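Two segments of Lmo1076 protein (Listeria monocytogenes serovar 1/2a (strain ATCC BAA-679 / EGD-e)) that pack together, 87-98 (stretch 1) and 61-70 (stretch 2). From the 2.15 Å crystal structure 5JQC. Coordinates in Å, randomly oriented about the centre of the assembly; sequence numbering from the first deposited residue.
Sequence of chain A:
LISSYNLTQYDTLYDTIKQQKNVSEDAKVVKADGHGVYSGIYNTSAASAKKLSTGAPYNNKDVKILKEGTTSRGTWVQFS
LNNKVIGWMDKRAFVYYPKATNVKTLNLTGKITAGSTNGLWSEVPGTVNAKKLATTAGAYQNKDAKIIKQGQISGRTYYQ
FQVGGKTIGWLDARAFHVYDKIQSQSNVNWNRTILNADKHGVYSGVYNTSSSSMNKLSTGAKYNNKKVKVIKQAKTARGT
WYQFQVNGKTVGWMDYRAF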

ATOM      1  N   GLY A  87     -29.972  10.558 -11.571  1.00 85.68           N
ATOM      2  CA  GLY A  87     -30.316  10.742 -12.973  1.00 80.71           C
ATOM      3  C   GLY A  87     -29.055  10.758 -13.822  1.00 77.06           C
ATOM      4  O   GLY A  87     -28.054  10.125 -13.480  1.00 79.34           O
ATOM      5  N   TRP A  88     -29.131  11.503 -14.921  1.00 70.12           N
ATOM      6  CA  TRP A  88     -28.024  11.661 -15.854  1.00 64.65           C
ATOM      7  C   TRP A  88     -27.601  13.116 -15.925  1.00 65.20           C
ATOM      8  O   TRP A  88     -28.443  14.016 -15.910  1.00 69.94           O
ATOM      9  CB  TRP A  88     -28.402  11.213 -17.248  1.00 59.01           C
ATOM     10  CG  TRP A  88     -28.797   9.825 -17.309  1.00 61.66           C
ATOM     11  CD1 TRP A  88     -29.917   9.266 -16.775  1.00 63.68           C
ATOM     12  CD2 TRP A  88     -28.090   8.774 -17.963  1.00 60.56           C
ATOM     13  NE1 TRP A  88     -29.950   7.926 -17.055  1.00 67.54           N
ATOM     14  CE2 TRP A  88     -28.840   7.598 -17.788  1.00 64.98           C
ATOM     15  CE3 TRP A  88     -26.891   8.713 -18.681  1.00 61.68           C
ATOM     16  CZ2 TRP A  88     -28.431   6.368 -18.304  1.00 64.01           C
ATOM     17  CZ3 TRP A  88     -26.488   7.493 -19.198  1.00 63.74           C
ATOM     18  CH2 TRP A  88     -27.259   6.337 -19.010  1.00 63.29           C
HETATM   19  N   MSE A  89     -26.299  13.333 -16.048  1.00 66.99           N
HETATM   20  CA  MSE A  89     -25.754  14.677 -16.186  1.00 68.40           C
HETATM   21  C   MSE A  89     -24.503  14.653 -17.063  1.00 62.72           C
HETATM   22  O   MSE A  89     -23.809  13.629 -17.146  1.00 61.41           O
HETATM   23  CB  MSE A  89     -25.458  15.268 -14.801  1.00 83.69           C
HETATM   24  CG  MSE A  89     -24.844  16.664 -14.823  1.00 93.99           C
HETATM   25 SE   MSE A  89     -25.102  17.697 -13.177  1.00106.79          SE
HETATM   26  CE  MSE A  89     -24.321  16.475 -11.849  1.00110.90           C
ATOM     27  N   ASP A  90     -24.274  15.770 -17.756  1.00 61.62           N
ATOM     28  CA  ASP A  90     -23.075  15.973 -18.557  1.00 56.25           C
ATOM     29  C   ASP A  90     -21.850  15.487 -17.798  1.00 55.53           C
ATOM     30  O   ASP A  90     -21.600  15.908 -16.665  1.00 58.53           O
ATOM     31  CB  ASP A  90     -22.937  17.469 -18.889  1.00 59.67           C
ATOM     32  CG  ASP A  90     -22.085  17.743 -20.124  1.00 62.61           C
ATOM     33  OD1 ASP A  90     -21.062  17.066 -20.363  1.00 64.67           O
ATOM     34  OD2 ASP A  90     -22.451  18.668 -20.873  1.00 71.78           O
ATOM     35  N   LYS A  91     -21.081  14.604 -18.439  1.00 56.61           N
ATOM     36  CA  LYS A  91     -19.865  14.072 -17.825  1.00 53.61           C
ATOM     37  C   LYS A  91     -18.922  15.178 -17.366  1.00 56.18           C
ATOM     38  O   LYS A  91     -18.177  14.993 -16.393  1.00 58.92           O
ATOM     39  CB  LYS A  91     -19.163  13.142 -18.815  1.00 50.64           C
ATOM     40  CG  LYS A  91     -17.903  12.503 -18.288  1.00 55.39           C
ATOM     41  CD  LYS A  91     -17.423  11.475 -19.273  1.00 58.00           C
ATOM     42  CE  LYS A  91     -16.298  10.664 -18.697  1.00 57.80           C
ATOM     43  NZ  LYS A  91     -15.896   9.604 -19.660  1.00 58.20           N
ATOM     44  N   ARG A  92     -18.946  16.333 -18.036  1.00 55.44           N
ATOM     45  CA  ARG A  92     -18.065  17.442 -17.676  1.00 52.55           C
ATOM     46  C   ARG A  92     -18.387  18.009 -16.299  1.00 53.05           C
ATOM     47  O   ARG A  92     -17.528  18.647 -15.683  1.00 55.18           O
ATOM     48  CB  ARG A  92     -18.153  18.555 -18.727  1.00 45.17           C
ATOM     49  CG  ARG A  92     -17.462  18.254 -20.061  1.00 50.35           C
ATOM     50  CD  ARG A  92     -17.712  19.385 -21.072  1.00 54.90           C
ATOM     51  NE  ARG A  92     -19.145  19.522 -21.325  1.00 60.18           N
ATOM     52  CZ  ARG A  92     -19.734  20.593 -21.866  1.00 61.28           C
ATOM     53  NH1 ARG A  92     -19.028  21.675 -22.221  1.00 56.68           N
ATOM     54  NH2 ARG A  92     -21.054  20.582 -22.033  1.00 62.07           N
ATOM     55  N   ALA A  93     -19.593  17.782 -15.794  1.00 55.51           N
ATOM     56  CA  ALA A  93     -19.918  18.230 -14.448  1.00 58.57           C
ATOM     57  C   ALA A  93     -19.198  17.448 -13.345  1.00 62.33           C
ATOM     58  O   ALA A  93     -19.391  17.773 -12.170  1.00 65.30           O
ATOM     59  CB  ALA A  93     -21.435  18.153 -14.236  1.00 54.53           C
ATOM     60  N   PHE A  94     -18.369  16.442 -13.669  1.00 61.57           N
ATOM     61  CA  PHE A  94     -17.799  15.546 -12.660  1.00 59.48           C
ATOM     62  C   PHE A  94     -16.276  15.482 -12.752  1.00 59.98           C
ATOM     63  O   PHE A  94     -15.699  15.578 -13.839  1.00 59.98           O
ATOM     64  CB  PHE A  94     -18.321  14.093 -12.795  1.00 58.28           C
ATOM     65  CG  PHE A  94     -19.821  13.956 -12.795  1.00 61.96           C
ATOM     66  CD1 PHE A  94     -20.556  14.179 -13.948  1.00 59.87           C
ATOM     67  CD2 PHE A  94     -20.487  13.542 -11.651  1.00 61.87           C
ATOM     68  CE1 PHE A  94     -21.935  14.023 -13.941  1.00 62.67           C
ATOM     69  CE2 PHE A  94     -21.858  13.384 -11.640  1.00 58.68           C
ATOM     70  CZ  PHE A  94     -22.583  13.622 -12.782  1.00 63.00           C
ATOM     71  N   VAL A  95     -15.635  15.255 -11.597  1.00 60.88           N
ATOM     72  CA  VAL A  95     -14.215  14.896 -11.508  1.00 60.22           C
ATOM     73  C   VAL A  95     -14.109  13.457 -11.001  1.00 61.34           C
ATOM     74  O   VAL A  95     -14.438  13.174  -9.840  1.00 63.37           O
ATOM     75  CB  VAL A  95     -13.436  15.847 -10.594  1.00 60.31           C
ATOM     76  CG1 VAL A  95     -11.980  15.427 -10.523  1.00 59.42           C
ATOM     77  CG2 VAL A  95     -13.533  17.286 -11.109  1.00 61.69           C
ATOM     78  N   TYR A  96     -13.651  12.547 -11.864  1.00 58.42           N
ATOM     79  CA  TYR A  96     -13.527  11.146 -11.484  1.00 57.79           C
ATOM     80  C   TYR A  96     -12.312  10.948 -10.589  1.00 64.07           C
ATOM     81  O   TYR A  96     -11.237  11.504 -10.845  1.00 64.16           O
ATOM     82  CB  TYR A  96     -13.380  10.241 -12.711  1.00 52.60           C
ATOM     83  CG  TYR A  96     -14.631  10.010 -13.525  1.00 53.38           C
ATOM     84  CD1 TYR A  96     -15.686  10.918 -13.509  1.00 51.92           C
ATOM     85  CD2 TYR A  96     -14.752   8.875 -14.319  1.00 56.46           C
ATOM     86  CE1 TYR A  96     -16.823  10.699 -14.261  1.00 55.17           C
ATOM     87  CE2 TYR A  96     -15.889   8.639 -15.077  1.00 54.81           C
ATOM     88  CZ  TYR A  96     -16.924   9.553 -15.042  1.00 57.79           C
ATOM     89  OH  TYR A  96     -18.060   9.335 -15.792  1.00 61.26           O
ATOM     90  N   TYR A  97     -12.486  10.137  -9.540  1.00 59.62           N
ATOM     91  CA  TYR A  97     -11.349   9.729  -8.728  1.00 56.70           C
ATOM     92  C   TYR A  97     -10.573   8.619  -9.435  1.00 55.02           C
ATOM     93  O   TYR A  97     -11.171   7.682  -9.970  1.00 65.01           O
ATOM     94  CB  TYR A  97     -11.807   9.229  -7.367  1.00 57.18           C
ATOM     95  CG  TYR A  97     -12.328  10.299  -6.437  1.00 61.47           C
ATOM     96  CD1 TYR A  97     -11.464  11.177  -5.795  1.00 64.97           C
ATOM     97  CD2 TYR A  97     -13.682  10.403  -6.167  1.00 61.27           C
ATOM     98  CE1 TYR A  97     -11.946  12.143  -4.928  1.00 63.00           C
ATOM     99  CE2 TYR A  97     -14.167  11.364  -5.304  1.00 64.10           C
ATOM    100  CZ  TYR A  97     -13.300  12.228  -4.690  1.00 63.12           C
ATOM    101  OH  TYR A  97     -13.808  13.182  -3.842  1.00 66.97           O
ATOM    102  N   PRO A  98      -9.252   8.703  -9.461  1.00 51.85           N
ATOM    103  CA  PRO A  98      -8.453   7.585  -9.962  1.00 52.83           C
ATOM    104  C   PRO A  98      -8.526   6.429  -8.984  1.00 53.96           C
ATOM    105  O   PRO A  98      -8.781   6.619  -7.793  1.00 58.66           O
ATOM    106  CB  PRO A  98      -7.041   8.172 -10.010  1.00 50.02           C
ATOM    107  CG  PRO A  98      -7.050   9.121  -8.853  1.00 48.27           C
ATOM    108  CD  PRO A  98      -8.407   9.773  -8.911  1.00 51.27           C
TER
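Stretch 2, residues 61-70: KDVKILKEGT

The centre of the contact is apolar and is built around Ile-65, whose CA-to-CB bond points toward stretch 1. With chi1 and chi2 both m, its CD1 lies over one face of the Phe-94 ring, 4.2 Å from the ring centroid in a CH-pi contact, while Ile-65 CG1 comes within 4.1 Å of Tyr-96 CE1. Val-63, two residues earlier on the strand, meets the same phenyl ring at its edge, with Val-63 CG2 3.9 Å from Phe-94 CE2. The segment carrying these side chains is extended: residues 62-70 form a strand that crosses strand 87-90 at -53° and strand 94-96 at -76°, so in N-to-C direction it runs obliquely to the first and closer to perpendicular to the second. At their closest the axes are 8.8 Å (strand 87-90) and 9.0 Å (strand 94-96) apart, and no backbone hydrogen bond joins the stretches; side chains fill the gap. Further along, the strand passes Trp-88, whose CH2 packs 3.7 Å from Lys-67 CB and whose ring edge faces the backbone at Gly-69, with CZ3 4.0 Å from Gly-69 N. The polar edge follows. Glu-68, extended at chi2 (t), accepts a hydrogen bond from Tyr-96 OH at OE2 (2.7 Å) and forms a salt bridge with the all-t Lys-91, NZ to Glu-68 OE1 (3.0 Å). At the N-terminal end of the strand, Tyr-97 OH donates to Asp-62 OD1 (2.8 Å).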

ATOM      1  N   LYS A  61     -20.207  16.965  -3.594  1.00 70.85           N
ATOM      2  CA  LYS A  61     -20.597  15.699  -3.007  1.00 72.90           C
ATOM      3  C   LYS A  61     -20.020  14.567  -3.849  1.00 75.69           C
ATOM      4  O   LYS A  61     -19.895  14.686  -5.072  1.00 76.27           O
ATOM      5  CB  LYS A  61     -22.119  15.590  -2.914  1.00 70.29           C
ATOM      6  N   ASP A  62     -19.632  13.484  -3.182  1.00 72.34           N
ATOM      7  CA  ASP A  62     -19.109  12.314  -3.871  1.00 70.82           C
ATOM      8  C   ASP A  62     -20.254  11.437  -4.361  1.00 74.81           C
ATOM      9  O   ASP A  62     -21.258  11.244  -3.664  1.00 78.92           O
ATOM     10  CB  ASP A  62     -18.187  11.515  -2.944  1.00 72.01           C
ATOM     11  CG  ASP A  62     -16.786  12.113  -2.849  1.00 74.56           C
ATOM     12  OD1 ASP A  62     -16.578  13.240  -3.359  1.00 75.37           O
ATOM     13  OD2 ASP A  62     -15.896  11.459  -2.261  1.00 75.24           O
ATOM     14  N   VAL A  63     -20.103  10.899  -5.571  1.00 67.57           N
ATOM     15  CA  VAL A  63     -21.155  10.123  -6.204  1.00 62.40           C
ATOM     16  C   VAL A  63     -20.527   8.905  -6.855  1.00 61.07           C
ATOM     17  O   VAL A  63     -19.308   8.809  -7.013  1.00 62.59           O
ATOM     18  CB  VAL A  63     -21.943  10.929  -7.260  1.00 67.66           C
ATOM     19  CG1 VAL A  63     -22.774  12.013  -6.595  1.00 68.41           C
ATOM     20  CG2 VAL A  63     -20.988  11.536  -8.278  1.00 67.11           C
ATOM     21  N   LYS A  64     -21.390   7.975  -7.230  1.00 63.16           N
ATOM     22  CA  LYS A  64     -21.017   6.779  -7.965  1.00 65.13           C
ATOM     23  C   LYS A  64     -21.502   6.933  -9.399  1.00 60.98           C
ATOM     24  O   LYS A  64     -22.638   7.360  -9.626  1.00 62.21           O
ATOM     25  CB  LYS A  64     -21.638   5.534  -7.319  1.00 70.40           C
ATOM     26  CG  LYS A  64     -21.211   5.263  -5.869  1.00 78.74           C
ATOM     27  CD  LYS A  64     -20.079   4.239  -5.801  1.00 83.86           C
ATOM     28  CE  LYS A  64     -19.798   3.792  -4.373  1.00 88.61           C
ATOM     29  NZ  LYS A  64     -18.859   2.634  -4.338  1.00 88.46           N
ATOM     30  N   ILE A  65     -20.655   6.591 -10.361  1.00 57.87           N
ATOM     31  CA  ILE A  65     -21.022   6.677 -11.767  1.00 56.77           C
ATOM     32  C   ILE A  65     -21.302   5.266 -12.246  1.00 60.82           C
ATOM     33  O   ILE A  65     -20.426   4.395 -12.178  1.00 59.71           O
ATOM     34  CB  ILE A  65     -19.928   7.347 -12.609  1.00 56.79           C
ATOM     35  CG1 ILE A  65     -19.584   8.724 -12.041  1.00 55.75           C
ATOM     36  CG2 ILE A  65     -20.382   7.479 -14.055  1.00 55.04           C
ATOM     37  CD1 ILE A  65     -20.738   9.709 -12.065  1.00 55.25           C
ATOM     38  N   LEU A  66     -22.518   5.054 -12.753  1.00 63.78           N
ATOM     39  CA  LEU A  66     -23.028   3.740 -13.119  1.00 62.49           C
ATOM     40  C   LEU A  66     -23.044   3.489 -14.621  1.00 56.36           C
ATOM     41  O   LEU A  66     -22.793   2.363 -15.063  1.00 52.12           O
ATOM     42  CB  LEU A  66     -24.447   3.562 -12.569  1.00 63.73           C
ATOM     43  CG  LEU A  66     -24.672   3.304 -11.075  1.00 61.27           C
ATOM     44  CD1 LEU A  66     -24.417   4.540 -10.237  1.00 63.74           C
ATOM     45  CD2 LEU A  66     -26.102   2.814 -10.889  1.00 69.93           C
ATOM     46  N   LYS A  67     -23.365   4.499 -15.422  1.00 54.03           N
ATOM     47  CA  LYS A  67     -23.462   4.322 -16.863  1.00 53.73           C
ATOM     48  C   LYS A  67     -22.964   5.589 -17.532  1.00 49.29           C
ATOM     49  O   LYS A  67     -22.972   6.667 -16.934  1.00 49.42           O
ATOM     50  CB  LYS A  67     -24.895   4.059 -17.347  1.00 55.18           C
ATOM     51  CG  LYS A  67     -25.664   2.921 -16.687  1.00 59.63           C
ATOM     52  CD  LYS A  67     -27.062   2.824 -17.318  1.00 61.06           C
ATOM     53  CE  LYS A  67     -27.950   1.830 -16.564  1.00 69.53           C
ATOM     54  NZ  LYS A  67     -27.406   0.449 -16.626  1.00 71.73           N
ATOM     55  N   GLU A  68     -22.541   5.449 -18.787  1.00 48.12           N
ATOM     56  CA  GLU A  68     -22.234   6.599 -19.632  1.00 46.84           C
ATOM     57  C   GLU A  68     -22.900   6.383 -20.975  1.00 52.66           C
ATOM     58  O   GLU A  68     -22.988   5.250 -21.447  1.00 56.01           O
ATOM     59  CB  GLU A  68     -20.734   6.797 -19.846  1.00 48.03           C
ATOM     60  CG  GLU A  68     -19.906   6.724 -18.581  1.00 58.15           C
ATOM     61  CD  GLU A  68     -18.519   7.323 -18.766  1.00 68.70           C
ATOM     62  OE1 GLU A  68     -18.191   7.670 -19.926  1.00 71.41           O
ATOM     63  OE2 GLU A  68     -17.772   7.442 -17.758  1.00 70.40           O
ATOM     64  N   GLY A  69     -23.346   7.473 -21.594  1.00 56.33           N
ATOM     65  CA  GLY A  69     -23.950   7.433 -22.915  1.00 57.25           C
ATOM     66  C   GLY A  69     -23.635   8.700 -23.689  1.00 57.33           C
ATOM     67  O   GLY A  69     -23.554   9.789 -23.104  1.00 62.00           O
ATOM     68  N   THR A  70     -23.426   8.581 -24.994  1.00 50.32           N
ATOM     69  CA  THR A  70     -23.045   9.730 -25.797  1.00 52.47           C
ATOM     70  C   THR A  70     -24.123  10.029 -26.826  1.00 51.63           C
ATOM     71  O   THR A  70     -24.849   9.132 -27.265  1.00 51.71           O
ATOM     72  CB  THR A  70     -21.695   9.508 -26.496  1.00 52.03           C
ATOM     73  OG1 THR A  70     -21.813   8.490 -27.499  1.00 55.80           O
ATOM     74  CG2 THR A  70     -20.640   9.111 -25.476  1.00 48.72           C
TER